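Local structure of putative Phosphate (Eubacterium rectale, 3DAO) at residues A25-G30 with F233-N238; E104-G109 with P187-K192; S249-N254 with A261-T266. The protein probably acts as a phosphate-ester hydrolase of the haloacid dehalogenase-like family, with a natural substrate that remains unestablished. One frame throughout, in Å; residues are numbered along the deposited sequence.

Contact 1: residues A25-G30 with F233-N238; sequences ATDIDG and FGDNLN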
loop_
_atom_site.group_PDB
_atom_site.type_symbol
_atom_site.label_atom_id
_atom_site.label_comp_id
_atom_site.label_asym_id
_atom_site.label_seq_id
_atom_site.Cartn_x
_atom_site.Cartn_y
_atom_site.Cartn_z
ATOM N N ALA A 25 -11.375 -5.478 -6.177
ATOM C CA ALA A 25 -10.302 -4.772 -5.467
ATOM C C ALA A 25 -9.859 -3.584 -6.318
ATOM O O ALA A 25 -9.737 -3.702 -7.527
ATOM C CB ALA A 25 -9.119 -5.693 -5.172
ATOM N N THR A 26 -9.611 -2.467 -5.658
ATOM C CA THR A 26 -9.119 -1.279 -6.319
ATOM C C THR A 26 -8.110 -0.536 -5.480
ATOM O O THR A 26 -8.218 -0.519 -4.241
ATOM C CB THR A 26 -10.275 -0.300 -6.696
ATOM O OG1 THR A 26 -9.743 0.819 -7.417
ATOM C CG2 THR A 26 -11.018 0.240 -5.461
ATOM N N ASP A 27 -7.069 0.006 -6.139
ATOM C CA ASP A 27 -6.211 0.951 -5.424
ATOM C C ASP A 27 -6.898 2.317 -5.514
ATOM O O ASP A 27 -8.003 2.448 -6.052
ATOM C CB ASP A 27 -4.678 0.930 -5.723
ATOM C CG ASP A 27 -4.315 1.092 -7.168
ATOM O OD1 ASP A 27 -5.207 1.380 -7.982
ATOM O OD2 ASP A 27 -3.087 0.955 -7.475
ATOM N N ILE A 28 -6.248 3.314 -4.956
ATOM C CA ILE A 28 -6.856 4.597 -4.785
ATOM C C ILE A 28 -6.189 5.716 -5.540
ATOM O O ILE A 28 -6.804 6.407 -6.375
ATOM C CB ILE A 28 -6.828 4.954 -3.264
ATOM C CG1 ILE A 28 -7.574 3.868 -2.464
ATOM C CG2 ILE A 28 -7.395 6.349 -3.003
ATOM C CD1 ILE A 28 -7.503 4.029 -0.957
ATOM N N ASP A 29 -4.928 5.900 -5.207
ATOM C CA ASP A 29 -4.169 7.049 -5.704
ATOM C C ASP A 29 -3.797 6.989 -7.167
ATOM O O ASP A 29 -2.975 6.185 -7.617
ATOM C CB ASP A 29 -2.969 7.306 -4.821
ATOM C CG ASP A 29 -3.373 7.734 -3.412
ATOM O OD1 ASP A 29 -4.022 8.786 -3.238
ATOM O OD2 ASP A 29 -2.987 7.029 -2.464
ATOM N N GLY A 30 -4.454 7.866 -7.903
ATOM C CA GLY A 30 -4.276 7.954 -9.342
ATOM C C GLY A 30 -5.227 7.028 -10.048
ATOM O O GLY A 30 -5.225 6.944 -11.261
ATOM N N PHE A 233 -8.764 -3.134 -10.281
ATOM C CA PHE A 233 -8.538 -1.854 -10.919
ATOM C C PHE A 233 -7.213 -1.313 -10.446
ATOM O O PHE A 233 -6.898 -1.343 -9.258
ATOM C CB PHE A 233 -9.597 -0.815 -10.541
ATOM C CG PHE A 233 -10.960 -1.150 -11.036
ATOM C CD1 PHE A 233 -11.825 -1.900 -10.258
ATOM C CD2 PHE A 233 -11.389 -0.714 -12.296
ATOM C CE1 PHE A 233 -13.096 -2.210 -10.706
ATOM C CE2 PHE A 233 -12.666 -1.035 -12.743
ATOM C CZ PHE A 233 -13.506 -1.788 -11.962
ATOM N N GLY A 234 -6.434 -0.805 -11.381
ATOM C CA GLY A 234 -5.133 -0.239 -11.040
ATOM C C GLY A 234 -4.542 0.763 -12.003
ATOM O O GLY A 234 -5.101 1.062 -13.054
ATOM N N ASP A 235 -3.425 1.344 -11.578
ATOM C CA ASP A 235 -2.757 2.374 -12.374
ATOM C C ASP A 235 -1.234 2.403 -12.286
ATOM O O ASP A 235 -0.607 3.244 -12.922
ATOM C CB ASP A 235 -3.248 3.758 -11.964
ATOM C CG ASP A 235 -2.749 4.208 -10.608
ATOM O OD1 ASP A 235 -2.297 3.374 -9.806
ATOM O OD2 ASP A 235 -2.806 5.432 -10.333
ATOM N N ASN A 236 -0.678 1.465 -11.534
ATOM C CA ASN A 236 0.744 1.463 -11.158
ATOM C C ASN A 236 1.444 0.191 -11.566
ATOM O O ASN A 236 0.847 -0.861 -11.653
ATOM C CB ASN A 236 0.778 1.590 -9.618
ATOM C CG ASN A 236 2.139 1.959 -9.052
ATOM O OD1 ASN A 236 3.136 1.224 -9.168
ATOM N ND2 ASN A 236 2.168 3.089 -8.367
ATOM N N LEU A 237 2.746 0.296 -11.808
ATOM C CA LEU A 237 3.516 -0.905 -12.141
ATOM C C LEU A 237 3.356 -1.922 -11.019
ATOM O O LEU A 237 3.337 -3.111 -11.284
ATOM C CB LEU A 237 5.002 -0.598 -12.343
ATOM C CG LEU A 237 5.385 0.208 -13.589
ATOM C CD1 LEU A 237 6.884 0.615 -13.499
ATOM C CD2 LEU A 237 5.099 -0.565 -14.866
ATOM N N ASN A 238 3.194 -1.455 -9.777
ATOM C CA ASN A 238 3.040 -2.393 -8.634
ATOM C C ASN A 238 1.657 -3.100 -8.616
ATOM O O ASN A 238 1.390 -3.962 -7.785
ATOM C CB ASN A 238 3.380 -1.763 -7.267
ATOM C CG ASN A 238 2.325 -0.775 -6.745
ATOM O OD1 ASN A 238 1.158 -0.815 -7.114
ATOM N ND2 ASN A 238 2.750 0.098 -5.824
#
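Asp235 brings its carboxylate against the turn that follows Thr26. Asp235 OD2 lies 2.8 Å from Asp29 O and also close to Gly30. Asp235 OD1 stands 3.5 Å from Asp27 OD2. All these oxygens are acceptors, so none of the pairs is hydrogen-bonded, and the two carboxylate planes are 78° apart. Asp235 CG sits between its backbone N and carbonyl carbon (chi1 72°), which swings the acid across to the turn. A CB at Gly30 would run into Asp235 OD2. At these backbone angles it would also jam against Asp29 O, reason enough for glycine. Asp27 and Asp29 fit the DxDx(T/V) pattern of haloacid dehalogenase-like hydrolases, at the end of a central parallel strand. In this family such an acid cluster commonly holds magnesium, consistent with the oxygens gathered here.

Behind the acids the two strand ends pair in parallel. Phe233 N donates to Ala25 O at 3.0 Å, N-H...O angle 151°. Asp27 N makes a weak bond to Phe233 O at 3.4 Å. On the face they share, Thr26 OG1 lies 3.5 Å from Phe233 CB. Thr26 OG1 also donates to Asp27 O at 2.7 Å, on a lone pair in the carbonyl plane.

Further out, Asp27 OD2 forms a salt bridge with Lys212 and OD1 bonds to Thr31 OG1. Asp29 OD1 is held by Arg64 and Gly36 N. Asp239 OD2 accepts from the backbone N of Asp235 and Asn236.

Contact 2: residues E104-G109 with P187-K192; sequences EDIWKG and PAWNKK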
loop_
_atom_site.group_PDB
_atom_site.type_symbol
_atom_site.label_atom_id
_atom_site.label_comp_id
_atom_site.label_asym_id
_atom_site.label_seq_id
_atom_site.Cartn_x
_atom_site.Cartn_y
_atom_site.Cartn_z
ATOM N N GLU A 104 12.443 -9.259 13.935
ATOM C CA GLU A 104 13.307 -8.351 14.708
ATOM C C GLU A 104 14.746 -8.261 14.193
ATOM O O GLU A 104 15.317 -7.171 14.125
ATOM C CB GLU A 104 13.306 -8.749 16.203
ATOM C CG GLU A 104 13.913 -7.705 17.115
ATOM C CD GLU A 104 13.942 -8.172 18.554
ATOM O OE1 GLU A 104 14.116 -9.395 18.735
ATOM O OE2 GLU A 104 13.796 -7.332 19.475
ATOM N N ASP A 105 15.324 -9.397 13.831
ATOM C CA ASP A 105 16.701 -9.475 13.299
ATOM C C ASP A 105 16.866 -8.721 11.989
ATOM O O ASP A 105 17.954 -8.250 11.638
ATOM C CB ASP A 105 17.142 -10.933 13.049
ATOM C CG ASP A 105 17.597 -11.635 14.315
ATOM O OD1 ASP A 105 17.758 -10.959 15.347
ATOM O OD2 ASP A 105 17.817 -12.860 14.261
ATOM N N ILE A 106 15.780 -8.654 11.240
ATOM C CA ILE A 106 15.792 -7.978 9.949
ATOM C C ILE A 106 15.743 -6.449 10.182
ATOM O O ILE A 106 16.674 -5.740 9.846
ATOM C CB ILE A 106 14.627 -8.399 9.043
ATOM C CG1 ILE A 106 14.643 -9.906 8.752
ATOM C CG2 ILE A 106 14.709 -7.632 7.730
ATOM C CD1 ILE A 106 15.854 -10.348 8.012
ATOM N N TRP A 107 14.676 -5.951 10.784
ATOM C CA TRP A 107 14.567 -4.460 10.933
ATOM C C TRP A 107 15.595 -3.859 11.886
ATOM O O TRP A 107 16.092 -2.747 11.656
ATOM C CB TRP A 107 13.130 -3.976 11.263
ATOM C CG TRP A 107 12.497 -4.456 12.531
ATOM C CD1 TRP A 107 11.745 -5.571 12.672
ATOM C CD2 TRP A 107 12.482 -3.802 13.802
ATOM N NE1 TRP A 107 11.316 -5.691 13.961
ATOM C CE2 TRP A 107 11.731 -4.616 14.680
ATOM C CE3 TRP A 107 13.042 -2.622 14.295
ATOM C CZ2 TRP A 107 11.535 -4.300 16.024
ATOM C CZ3 TRP A 107 12.823 -2.288 15.631
ATOM C CH2 TRP A 107 12.100 -3.141 16.482
ATOM N N LYS A 108 15.925 -4.578 12.961
ATOM C CA LYS A 108 16.961 -4.086 13.890
ATOM C C LYS A 108 18.337 -4.174 13.218
ATOM O O LYS A 108 19.175 -3.273 13.356
ATOM C CB LYS A 108 16.952 -4.832 15.225
ATOM C CG LYS A 108 15.782 -4.402 16.080
ATOM C CD LYS A 108 15.834 -4.940 17.494
ATOM C CE LYS A 108 14.677 -4.340 18.293
ATOM N NZ LYS A 108 14.649 -4.741 19.735
ATOM N N GLY A 109 18.558 -5.226 12.472
ATOM C CA GLY A 109 19.794 -5.384 11.696
ATOM C C GLY A 109 19.986 -4.242 10.686
ATOM O O GLY A 109 21.097 -3.698 10.494
ATOM N N PRO A 187 22.412 -5.234 -1.406
ATOM C CA PRO A 187 22.686 -6.681 -1.514
ATOM C C PRO A 187 22.664 -7.450 -0.199
ATOM O O PRO A 187 22.441 -8.660 -0.188
ATOM C CB PRO A 187 24.060 -6.735 -2.165
ATOM C CG PRO A 187 24.687 -5.388 -1.941
ATOM C CD PRO A 187 23.512 -4.425 -1.965
ATOM N N ALA A 188 22.886 -6.758 0.908
ATOM C CA ALA A 188 22.875 -7.412 2.189
ATOM C C ALA A 188 21.480 -7.815 2.634
ATOM O O ALA A 188 21.349 -8.696 3.460
ATOM C CB ALA A 188 23.556 -6.555 3.276
ATOM N N TRP A 189 20.450 -7.199 2.068
ATOM C CA TRP A 189 19.092 -7.437 2.575
ATOM C C TRP A 189 18.070 -7.882 1.548
ATOM O O TRP A 189 17.008 -8.351 1.909
ATOM C CB TRP A 189 18.531 -6.189 3.308
ATOM C CG TRP A 189 19.277 -5.824 4.507
ATOM C CD1 TRP A 189 20.146 -4.800 4.637
ATOM C CD2 TRP A 189 19.292 -6.530 5.763
ATOM N NE1 TRP A 189 20.675 -4.798 5.893
ATOM C CE2 TRP A 189 20.162 -5.839 6.610
ATOM C CE3 TRP A 189 18.648 -7.679 6.248
ATOM C CZ2 TRP A 189 20.446 -6.261 7.895
ATOM C CZ3 TRP A 189 18.917 -8.077 7.541
ATOM C CH2 TRP A 189 19.805 -7.380 8.346
ATOM N N ASN A 190 18.407 -7.742 0.281
ATOM C CA ASN A 190 17.416 -7.957 -0.776
ATOM C C ASN A 190 16.978 -9.401 -0.969
ATOM O O ASN A 190 15.941 -9.638 -1.562
ATOM C CB ASN A 190 17.808 -7.271 -2.072
ATOM C CG ASN A 190 18.982 -7.887 -2.733
ATOM O OD1 ASN A 190 19.535 -8.890 -2.266
ATOM N ND2 ASN A 190 19.396 -7.281 -3.849
ATOM N N LYS A 191 17.691 -10.336 -0.366
ATOM C CA LYS A 191 17.271 -11.751 -0.423
ATOM C C LYS A 191 16.524 -12.137 0.846
ATOM O O LYS A 191 15.919 -13.193 0.932
ATOM C CB LYS A 191 18.447 -12.713 -0.643
ATOM C CG LYS A 191 18.967 -12.650 -2.047
ATOM C CD LYS A 191 19.978 -13.701 -2.344
ATOM N N LYS A 192 16.535 -11.240 1.814
ATOM C CA LYS A 192 15.983 -11.498 3.123
ATOM C C LYS A 192 14.754 -10.617 3.438
ATOM O O LYS A 192 14.088 -10.776 4.451
ATOM C CB LYS A 192 17.047 -11.226 4.193
ATOM C CG LYS A 192 18.230 -12.186 4.144
ATOM C CD LYS A 192 19.016 -12.181 5.451
ATOM C CE LYS A 192 20.017 -11.091 5.521
ATOM N NZ LYS A 192 20.823 -11.131 6.819
#
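Trp189 pushes the benzo side of its indole against the first turns of helix 104-117. Its CG is anti to its own carbonyl carbon (chi1 -64°), and from there the ring extends to the backbone between Asp105 and Gly109. Ile106 O lies over one face of the indole, 3.8 Å from Trp189 CH2. Further along the same rim, Trp189 CZ2 comes to 3.5 Å from Gly109 C. Glycine suits that position, because a CB there would collide with Trp189 CH2 and with Asp105 O. Next to CH2, away from CZ2, Trp189 CZ3 meets Ile106 CD1 at 3.8 Å. The isoleucine and the indole run alongside one another, pointing contrary ways.

After Trp189 the chain turns back, with Lys192 N hydrogen-bonded to Trp189 O at 2.9 Å. This turn carries Lys192 to the same isoleucine. Lys192 O is 4.0 Å from Ile106 CD1, and Lys192 CB is 4.1 Å from the same CD1.

Helix 104-117 also supplies Met110 and Met113 to Trp189, and Leu195 of strand 193-198 touches it. The contact joins helix 104-117 to the end of helix 185-189 and the turn after it, in the part built on the six-stranded sheet, probably the cap domain of this family. What crosses the contact is van der Waals packing, with no polar bond between the segments. The fit probably rests on shape: a flat indole against a helix that has no side chain at Gly109.

Contact 3: residues S249-N254 with A261-T266; sequences SYAVSN and AAAKHT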
loop_
_atom_site.group_PDB
_atom_site.type_symbol
_atom_site.label_atom_id
_atom_site.label_comp_id
_atom_site.label_asym_id
_atom_site.label_seq_id
_atom_site.Cartn_x
_atom_site.Cartn_y
_atom_site.Cartn_z
ATOM N N SER A 249 -9.807 -7.296 -15.168
ATOM C CA SER A 249 -9.086 -6.181 -14.617
ATOM C C SER A 249 -9.084 -5.000 -15.551
ATOM O O SER A 249 -9.245 -5.149 -16.776
ATOM C CB SER A 249 -7.658 -6.580 -14.268
ATOM O OG SER A 249 -6.916 -6.927 -15.434
ATOM N N TYR A 250 -8.901 -3.843 -14.933
ATOM C CA TYR A 250 -8.894 -2.559 -15.622
ATOM C C TYR A 250 -7.760 -1.684 -15.185
ATOM O O TYR A 250 -7.507 -1.519 -13.974
ATOM C CB TYR A 250 -10.202 -1.780 -15.358
ATOM C CG TYR A 250 -11.426 -2.488 -15.865
ATOM C CD1 TYR A 250 -11.973 -3.549 -15.142
ATOM C CD2 TYR A 250 -11.997 -2.150 -17.102
ATOM C CE1 TYR A 250 -13.086 -4.234 -15.623
ATOM C CE2 TYR A 250 -13.112 -2.851 -17.600
ATOM C CZ TYR A 250 -13.640 -3.892 -16.835
ATOM O OH TYR A 250 -14.728 -4.621 -17.255
ATOM N N ALA A 251 -7.090 -1.123 -16.195
ATOM C CA ALA A 251 -6.098 -0.084 -16.036
ATOM C C ALA A 251 -6.626 1.249 -16.461
ATOM O O ALA A 251 -7.268 1.386 -17.510
ATOM C CB ALA A 251 -4.821 -0.385 -16.870
ATOM N N VAL A 252 -6.375 2.252 -15.638
ATOM C CA VAL A 252 -6.718 3.631 -16.036
ATOM C C VAL A 252 -5.902 3.943 -17.297
ATOM O O VAL A 252 -4.752 3.528 -17.419
ATOM C CB VAL A 252 -6.536 4.656 -14.925
ATOM C CG1 VAL A 252 -7.577 4.352 -13.839
ATOM C CG2 VAL A 252 -5.101 4.655 -14.361
ATOM N N SER A 253 -6.514 4.663 -18.234
ATOM C CA SER A 253 -5.903 4.853 -19.564
ATOM C C SER A 253 -4.672 5.741 -19.578
ATOM O O SER A 253 -3.939 5.778 -20.566
ATOM C CB SER A 253 -6.970 5.322 -20.603
ATOM O OG SER A 253 -7.515 6.584 -20.264
ATOM N N ASN A 254 -4.427 6.442 -18.485
ATOM C CA ASN A 254 -3.278 7.323 -18.406
ATOM C C ASN A 254 -2.080 6.625 -17.779
ATOM O O ASN A 254 -1.029 7.229 -17.583
ATOM C CB ASN A 254 -3.564 8.605 -17.628
ATOM C CG ASN A 254 -3.961 8.346 -16.181
ATOM O OD1 ASN A 254 -4.948 7.655 -15.923
ATOM N ND2 ASN A 254 -3.228 8.951 -15.234
ATOM N N ALA A 261 -1.126 -3.142 -20.515
ATOM C CA ALA A 261 -0.972 -4.458 -21.153
ATOM C C ALA A 261 -1.266 -5.581 -20.191
ATOM O O ALA A 261 -1.692 -6.676 -20.593
ATOM C CB ALA A 261 0.451 -4.638 -21.731
ATOM N N ALA A 262 -1.059 -5.304 -18.915
ATOM C CA ALA A 262 -1.279 -6.327 -17.873
ATOM C C ALA A 262 -2.762 -6.539 -17.654
ATOM O O ALA A 262 -3.206 -7.634 -17.292
ATOM C CB ALA A 262 -0.643 -5.896 -16.547
ATOM N N ALA A 263 -3.506 -5.454 -17.823
ATOM C CA ALA A 263 -4.971 -5.445 -17.532
ATOM C C ALA A 263 -5.793 -6.022 -18.660
ATOM O O ALA A 263 -5.418 -5.911 -19.825
ATOM C CB ALA A 263 -5.423 -4.024 -17.268
ATOM N N LYS A 264 -6.959 -6.590 -18.356
ATOM C CA LYS A 264 -7.793 -7.100 -19.452
ATOM C C LYS A 264 -8.393 -5.960 -20.276
ATOM O O LYS A 264 -8.588 -6.107 -21.478
ATOM C CB LYS A 264 -8.921 -8.027 -18.963
ATOM C CG LYS A 264 -8.517 -9.467 -18.617
ATOM C CD LYS A 264 -7.538 -9.593 -17.465
ATOM C CE LYS A 264 -7.270 -11.068 -17.156
ATOM N NZ LYS A 264 -6.123 -11.278 -16.215
ATOM N N HIS A 265 -8.682 -4.825 -19.640
ATOM C CA HIS A 265 -9.253 -3.651 -20.323
ATOM C C HIS A 265 -8.752 -2.373 -19.731
ATOM O O HIS A 265 -8.062 -2.352 -18.698
ATOM C CB HIS A 265 -10.792 -3.629 -20.159
ATOM C CG HIS A 265 -11.453 -4.913 -20.519
ATOM N ND1 HIS A 265 -11.667 -5.295 -21.829
ATOM C CD2 HIS A 265 -11.943 -5.913 -19.743
ATOM C CE1 HIS A 265 -12.258 -6.479 -21.835
ATOM N NE2 HIS A 265 -12.429 -6.878 -20.586
ATOM N N THR A 266 -9.142 -1.283 -20.354
ATOM C CA THR A 266 -8.805 0.021 -19.825
ATOM C C THR A 266 -10.081 0.757 -19.446
ATOM O O THR A 266 -11.172 0.460 -19.948
ATOM C CB THR A 266 -8.013 0.888 -20.817
ATOM O OG1 THR A 266 -8.848 1.180 -21.929
ATOM C CG2 THR A 266 -6.766 0.145 -21.322
#
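Ser249 OG accepts a hydrogen bond from Lys264 N at 2.9 Å, with an N-H...O angle of 152°. With chi1 at 65° the hydroxyl is tucked over its own backbone and faces the chain just past Ala263. It also hydrogen-bonds to Leu243 O, so this buried oxygen has two polar partners. Ser249 N, by contrast, is buried without one.

The backbones then pair as parallel strands. His265 N donates to Ser249 O at 2.9 Å, and Ala251 N donates to His265 O at 3.0 Å. His265 O takes a second, weaker approach from Tyr250 CA, a CA-H...O contact of 3.2 Å. Thr266 CA makes a like contact with Ala251 O.

Tyr250 and His265 share one face of the sheet and run alongside each other in one direction. Their rings meet obliquely, with planes at 33° and centroids 5.3 Å apart. The closest approach of the two side chains is Tyr250 CE2 to His265 CB, at 3.5 Å. Thr266 O lies at the edge of the tyrosine ring. An alanine at Tyr250 would remove that ring and would probably leave the histidine side chain without its flank and freer to turn. On the other face, Ala251 CB packs on Ala263 CB at 3.7 Å. Lys264 CD approaches Ser249 OG to 3.4 Å, and Lys264 NZ hydrogen-bonds to Ala246 O.

Strand 248-252, helix 257-262 and strand 265-267 form a beta-alpha-beta unit at one border of the eight-stranded sheet. Ala251 touches Val259 of the helix, and Ala262 rests on helix 240-245. Strand 230-234 is the neighbour on the inner side, where Tyr250 meets Phe233.

How the contacts relate
Contacts 1 and 3 belong to the same eight-stranded sheet, and their centres are about 10 Å apart. Strand 230-234 of contact 1 pairs directly with strand 248-252 of contact 3: Gly234 N lies 2.9 Å from Tyr250 O, a probable hydrogen bond. Asp235 CB also packs on Val252 CG2. Contact 3 thus continues the sheet from the probable active-site acids of contact 1 out to its edge. Contact 2 stands apart, in the portion built on the second sheet. Its centre is about 28 Å from that of contact 1 and about 35 Å from that of contact 3. Both its segments fall in the chain between the two halves of contact 1, consistent with a cap inserted into the core.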